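Local coordinates for protein dipeptide Epimerase (Enterococcus faecalis V583, PDB 3JVA) that is a magnesium-binding member of the mandelate racemase/muconate lactonizing enzyme family, within the enolase superfamily, with its metal ion held in a barrel-type domain, at residues Val34-Glu39 / Ala100-Ala105; Arg187-Gln192 / Leu213-Val218. All coordinates share one frame; numbering follows the deposited sequence.

Contact 1: Val34-Glu39 / Ala100-Ala105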
loop_
_atom_site.group_PDB
_atom_site.type_symbol
_atom_site.label_atom_id
_atom_site.label_comp_id
_atom_site.label_asym_id
_atom_site.label_seq_id
_atom_site.Cartn_x
_atom_site.Cartn_y
_atom_site.Cartn_z
ATOM N N VAL B 34 22.645 36.043 -23.461
ATOM C CA VAL B 34 21.532 36.870 -23.897
ATOM C C VAL B 34 21.528 38.220 -23.207
ATOM O O VAL B 34 21.949 38.356 -22.055
ATOM C CB VAL B 34 20.174 36.181 -23.607
ATOM C CG1 VAL B 34 19.020 37.058 -24.097
ATOM C CG2 VAL B 34 20.122 34.829 -24.293
ATOM N N GLU B 35 21.066 39.224 -23.937
ATOM C CA GLU B 35 20.952 40.564 -23.404
ATOM C C GLU B 35 19.542 41.007 -23.749
ATOM O O GLU B 35 19.192 41.120 -24.926
ATOM C CB GLU B 35 21.979 41.497 -24.056
ATOM C CG GLU B 35 23.419 41.130 -23.742
ATOM C CD GLU B 35 24.417 42.058 -24.411
ATOM O OE1 GLU B 35 24.271 43.290 -24.251
ATOM O OE2 GLU B 35 25.343 41.558 -25.088
ATOM N N ILE B 36 18.718 41.207 -22.724
ATOM C CA ILE B 36 17.354 41.653 -22.943
ATOM C C ILE B 36 17.334 43.154 -22.713
ATOM O O ILE B 36 17.706 43.630 -21.640
ATOM C CB ILE B 36 16.365 40.967 -21.978
ATOM C CG1 ILE B 36 16.373 39.456 -22.229
ATOM C CG2 ILE B 36 14.965 41.528 -22.182
ATOM C CD1 ILE B 36 15.313 38.690 -21.453
ATOM N N GLU B 37 16.920 43.893 -23.737
ATOM C CA GLU B 37 16.857 45.344 -23.660
ATOM C C GLU B 37 15.415 45.792 -23.494
ATOM O O GLU B 37 14.533 45.322 -24.207
ATOM C CB GLU B 37 17.451 45.960 -24.932
ATOM C CG GLU B 37 17.112 47.434 -25.127
ATOM C CD GLU B 37 17.689 48.010 -26.411
ATOM O OE1 GLU B 37 17.689 47.302 -27.439
ATOM O OE2 GLU B 37 18.128 49.177 -26.397
ATOM N N THR B 38 15.177 46.689 -22.544
ATOM C CA THR B 38 13.835 47.202 -22.308
ATOM C C THR B 38 13.678 48.507 -23.077
ATOM O O THR B 38 14.668 49.107 -23.495
ATOM C CB THR B 38 13.585 47.474 -20.817
ATOM O OG1 THR B 38 14.524 48.448 -20.340
ATOM C CG2 THR B 38 13.736 46.187 -20.014
ATOM N N GLU B 39 12.436 48.935 -23.269
ATOM C CA GLU B 39 12.163 50.171 -23.994
ATOM C C GLU B 39 12.846 51.363 -23.333
ATOM O O GLU B 39 13.309 52.278 -24.016
ATOM C CB GLU B 39 10.656 50.429 -24.062
ATOM C CG GLU B 39 9.872 49.480 -24.966
ATOM C CD GLU B 39 10.227 49.629 -26.436
ATOM O OE1 GLU B 39 10.615 50.745 -26.851
ATOM O OE2 GLU B 39 10.102 48.633 -27.183
ATOM N N ALA B 100 16.570 29.107 -19.115
ATOM C CA ALA B 100 17.360 29.723 -18.054
ATOM C C ALA B 100 17.967 31.042 -18.539
ATOM O O ALA B 100 18.025 32.021 -17.793
ATOM C CB ALA B 100 18.474 28.775 -17.605
ATOM N N ALA B 101 18.425 31.062 -19.785
ATOM C CA ALA B 101 19.041 32.265 -20.337
ATOM C C ALA B 101 18.059 33.440 -20.294
ATOM O O ALA B 101 18.403 34.536 -19.851
ATOM C CB ALA B 101 19.514 32.005 -21.767
ATOM N N ILE B 102 16.830 33.203 -20.736
ATOM C CA ILE B 102 15.810 34.248 -20.725
ATOM C C ILE B 102 15.422 34.615 -19.296
ATOM O O ILE B 102 15.322 35.793 -18.947
ATOM C CB ILE B 102 14.523 33.794 -21.448
ATOM C CG1 ILE B 102 14.787 33.617 -22.948
ATOM C CG2 ILE B 102 13.402 34.797 -21.196
ATOM C CD1 ILE B 102 15.169 34.905 -23.677
ATOM N N ASP B 103 15.194 33.603 -18.466
ATOM C CA ASP B 103 14.787 33.851 -17.087
ATOM C C ASP B 103 15.822 34.666 -16.304
ATOM O O ASP B 103 15.482 35.654 -15.660
ATOM C CB ASP B 103 14.523 32.526 -16.373
ATOM C CG ASP B 103 15.586 32.206 -15.358
ATOM O OD1 ASP B 103 16.564 31.517 -15.724
ATOM O OD2 ASP B 103 15.461 32.666 -14.206
ATOM N N ILE B 104 17.083 34.248 -16.351
ATOM C CA ILE B 104 18.134 34.966 -15.629
ATOM C C ILE B 104 18.180 36.444 -16.048
ATOM O O ILE B 104 18.244 37.335 -15.197
ATOM C CB ILE B 104 19.506 34.302 -15.858
ATOM C CG1 ILE B 104 19.527 32.928 -15.168
ATOM C CG2 ILE B 104 20.627 35.194 -15.308
ATOM C CD1 ILE B 104 20.708 32.047 -15.558
ATOM N N ALA B 105 18.141 36.702 -17.350
ATOM C CA ALA B 105 18.162 38.077 -17.843
ATOM C C ALA B 105 16.959 38.863 -17.312
ATOM O O ALA B 105 17.074 40.051 -17.019
ATOM C CB ALA B 105 18.184 38.092 -19.371
#
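Ile36 reaches from strand 34-38 to Ala105 on helix 100-105, and its side chain can be traced atom by atom. At CB the chain divides: CG2 lies anti to the backbone N, and CG1 lies anti to the carbonyl carbon (chi1 -62°). CG1 is the branch sent toward the helix, and it rests 3.6 Å from Ala105 CB. Since chi2 is extended, CD1 carries on past that methyl, touching Ala105 CB again at 3.6 Å. Ile36 CD1 also lies 3.8 Å from the carbonyl oxygen Ile102 O, with Ile102 CG2 a little farther off. One isoleucine branch thus lies alongside the alanine methyl and ends on the backbone of the helix.

Two residues back on the same strand face, Val34 does the equivalent one helical turn earlier. Its CG2 meets Ala101 CB at 3.8 Å, while CG1 has only a looser approach to Ile102 CD1. The strand and helix axes approach to 8.3 Å, at an angle of 46°, which is consistent with the small size of Ala101 and Ala105. No hydrogen bond spans the two segments; the side-chain contacts between them all join apolar groups. Ile66 of helix 59-73 touches both Val34 and Ala101. Such packing of an antiparallel sheet against helices is characteristic of the alpha+beta N-terminal domain of the enolase superfamily.

Contact 2: Arg187-Gln192 / Leu213-Val218. With MG (magnesium ion), chain O.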
loop_
_atom_site.group_PDB
_atom_site.type_symbol
_atom_site.label_atom_id
_atom_site.label_comp_id
_atom_site.label_asym_id
_atom_site.label_seq_id
_atom_site.Cartn_x
_atom_site.Cartn_y
_atom_site.Cartn_z
ATOM N N ARG B 187 33.361 16.147 -0.965
ATOM C CA ARG B 187 32.115 15.796 -1.649
ATOM C C ARG B 187 32.457 14.971 -2.871
ATOM O O ARG B 187 33.287 15.380 -3.685
ATOM C CB ARG B 187 31.380 17.051 -2.122
ATOM C CG ARG B 187 30.859 17.897 -1.016
ATOM C CD ARG B 187 30.207 19.169 -1.526
ATOM N NE ARG B 187 29.734 19.949 -0.391
ATOM C CZ ARG B 187 29.527 21.256 -0.409
ATOM N NH1 ARG B 187 29.749 21.956 -1.514
ATOM N NH2 ARG B 187 29.112 21.863 0.692
ATOM N N LEU B 188 31.804 13.826 -3.020
ATOM C CA LEU B 188 32.068 12.976 -4.167
ATOM C C LEU B 188 30.878 12.985 -5.112
ATOM O O LEU B 188 29.734 13.088 -4.676
ATOM C CB LEU B 188 32.329 11.538 -3.713
ATOM C CG LEU B 188 33.329 11.366 -2.568
ATOM C CD1 LEU B 188 33.588 9.886 -2.360
ATOM C CD2 LEU B 188 34.625 12.113 -2.884
ATOM N N ASP B 189 31.155 12.906 -6.408
ATOM C CA ASP B 189 30.084 12.840 -7.390
ATOM C C ASP B 189 30.318 11.541 -8.135
ATOM O O ASP B 189 31.285 11.425 -8.887
ATOM C CB ASP B 189 30.141 14.012 -8.372
ATOM C CG ASP B 189 28.885 14.114 -9.210
ATOM O OD1 ASP B 189 28.305 13.050 -9.521
ATOM O OD2 ASP B 189 28.478 15.246 -9.551
ATOM N N ALA B 190 29.439 10.561 -7.925
ATOM C CA ALA B 190 29.582 9.256 -8.566
ATOM C C ALA B 190 29.073 9.210 -10.003
ATOM O O ALA B 190 29.177 8.184 -10.671
ATOM C CB ALA B 190 28.881 8.183 -7.724
ATOM N N ASN B 191 28.519 10.325 -10.471
ATOM C CA ASN B 191 28.013 10.435 -11.835
ATOM C C ASN B 191 27.325 9.200 -12.416
ATOM O O ASN B 191 27.732 8.692 -13.467
ATOM C CB ASN B 191 29.145 10.888 -12.764
ATOM C CG ASN B 191 29.547 12.336 -12.523
ATOM O OD1 ASN B 191 28.754 13.259 -12.732
ATOM N ND2 ASN B 191 30.777 12.541 -12.075
ATOM N N GLN B 192 26.289 8.730 -11.724
ATOM C CA GLN B 192 25.480 7.580 -12.146
ATOM C C GLN B 192 26.293 6.336 -12.490
ATOM O O GLN B 192 25.865 5.511 -13.300
ATOM C CB GLN B 192 24.635 7.966 -13.367
ATOM C CG GLN B 192 23.927 9.298 -13.253
ATOM C CD GLN B 192 23.245 9.701 -14.549
ATOM O OE1 GLN B 192 22.256 9.091 -14.963
ATOM N NE2 GLN B 192 23.781 10.725 -15.204
ATOM N N LEU B 213 29.290 13.741 1.496
ATOM C CA LEU B 213 28.147 13.253 0.737
ATOM C C LEU B 213 28.554 12.647 -0.594
ATOM O O LEU B 213 29.651 12.895 -1.103
ATOM C CB LEU B 213 27.152 14.395 0.492
ATOM C CG LEU B 213 27.650 15.564 -0.368
ATOM C CD1 LEU B 213 27.582 15.196 -1.857
ATOM C CD2 LEU B 213 26.788 16.791 -0.097
ATOM N N VAL B 214 27.656 11.843 -1.153
ATOM C CA VAL B 214 27.882 11.224 -2.447
ATOM C C VAL B 214 26.713 11.597 -3.343
ATOM O O VAL B 214 25.551 11.348 -3.017
ATOM C CB VAL B 214 27.976 9.699 -2.355
ATOM C CG1 VAL B 214 28.086 9.106 -3.753
ATOM C CG2 VAL B 214 29.189 9.311 -1.521
ATOM N N GLU B 215 27.056 12.194 -4.472
ATOM C CA GLU B 215 26.100 12.662 -5.457
ATOM C C GLU B 215 25.756 11.595 -6.492
ATOM O O GLU B 215 26.639 10.901 -6.995
ATOM C CB GLU B 215 26.709 13.873 -6.159
ATOM C CG GLU B 215 25.748 14.816 -6.802
ATOM C CD GLU B 215 26.463 16.031 -7.360
ATOM O OE1 GLU B 215 27.392 16.549 -6.692
ATOM O OE2 GLU B 215 26.094 16.470 -8.459
ATOM N N GLN B 216 24.464 11.478 -6.795
ATOM C CA GLN B 216 23.936 10.562 -7.806
ATOM C C GLN B 216 24.721 9.265 -8.030
ATOM O O GLN B 216 25.363 9.091 -9.062
ATOM C CB GLN B 216 23.830 11.322 -9.134
ATOM C CG GLN B 216 22.941 10.678 -10.181
ATOM C CD GLN B 216 21.479 10.733 -9.804
ATOM O OE1 GLN B 216 20.975 11.775 -9.371
ATOM N NE2 GLN B 216 20.783 9.614 -9.969
ATOM N N PRO B 217 24.647 8.323 -7.080
ATOM C CA PRO B 217 25.382 7.068 -7.244
ATOM C C PRO B 217 24.846 6.104 -8.309
ATOM O O PRO B 217 25.579 5.236 -8.779
ATOM C CB PRO B 217 25.357 6.471 -5.841
ATOM C CG PRO B 217 24.043 6.940 -5.303
ATOM C CD PRO B 217 23.990 8.388 -5.763
ATOM N N VAL B 218 23.579 6.256 -8.687
ATOM C CA VAL B 218 22.976 5.390 -9.702
ATOM C C VAL B 218 22.364 6.189 -10.852
ATOM O O VAL B 218 22.250 7.414 -10.776
ATOM C CB VAL B 218 21.876 4.487 -9.087
ATOM C CG1 VAL B 218 22.472 3.644 -7.970
ATOM C CG2 VAL B 218 20.723 5.340 -8.548
HETATM MG MG MG O . 26.614 15.984 -10.095
HETATM O O HOH W 1 29.701 16.294 -4.958
HETATM O O HOH W 2 25.899 14.040 -10.174
HETATM O O HOH W 3 27.027 15.811 -12.098
HETATM O O HOH W 4 27.518 17.911 -10.384
#
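Glu215 and Asp189, paired across two parallel strands, hold one magnesium ion between their carboxylates. Glu215 CG stands anti to the backbone N (chi1 -157°), and the extended chain carries OE2 to the metal; Asp189 OD2 binds it at 2.1 Å. The two oxygens, Asp189 OD2 and Glu215 OE2, are 2.9 Å apart, a closeness of like charges that the shared cation probably offsets. The carboxylate planes are turned 39° apart. Water 1 donates to Glu215 OE1, whereas Asp189 OD1 takes the backbone N of Asn191 at 2.9 Å, an Asx turn, and accepts a hydrogen bond from metal-bound water 2. Waters 3 and 4 and Asp240 complete the site.

Leu213 takes part through both backbone and side chain. Its carbonyl O receives Leu188 N at 3.0 Å in an almost straight bond (N-H...O 174°), and Leu188 O in turn accepts Glu215 N at 2.8 Å. The Leu213 side chain crosses that of Arg187, with Leu213 CG 4.0 Å from Arg187 CG; the guanidinium beyond forms salt bridges with Glu212 and Asp132.

Gln192 continues the association past the strand ends. Its N bonds to Gln216 O at 2.8 Å, and the side chains meet through their aliphatic parts, Gln192 CG lying 3.5 Å from Gln216 CG. The amide end continues to Arg220 N through OE1.

These are neighbouring parallel strands of the barrel domain, with the metal carboxylates at their C-terminal ends, the usual place in the enolase superfamily. Helix 196-206 makes the crossover of this beta-alpha-beta unit. Strand 185-189 lies between 157-161 and 213-215, strand 236-239 borders 213-215 on its other edge, and Leu226 and Val229 of helix 223-232 touch Pro217 and Val218.

Contact 1 belongs to the N-terminal, mandelate racemase-type part of the chain and contact 2 to the enolase-type C-terminal part, and they follow one another along the chain. Their centres are 33 Å apart, on opposite sides of the centre of the chain, and their nearest atoms are about 17 Å apart, so neither touches the other. Of the two, only contact 2 supplies magnesium ligands; Asp240 adds a third protein ligand. From contact 1 the metal is distant: Ala101 CB is 21.1 Å from the magnesium ion. The evidence therefore separates an apolar sheet-to-helix join in the N-terminal domain from a hydrogen-bonded parallel strand pair that carries two metal-binding carboxylates at its C-terminal end.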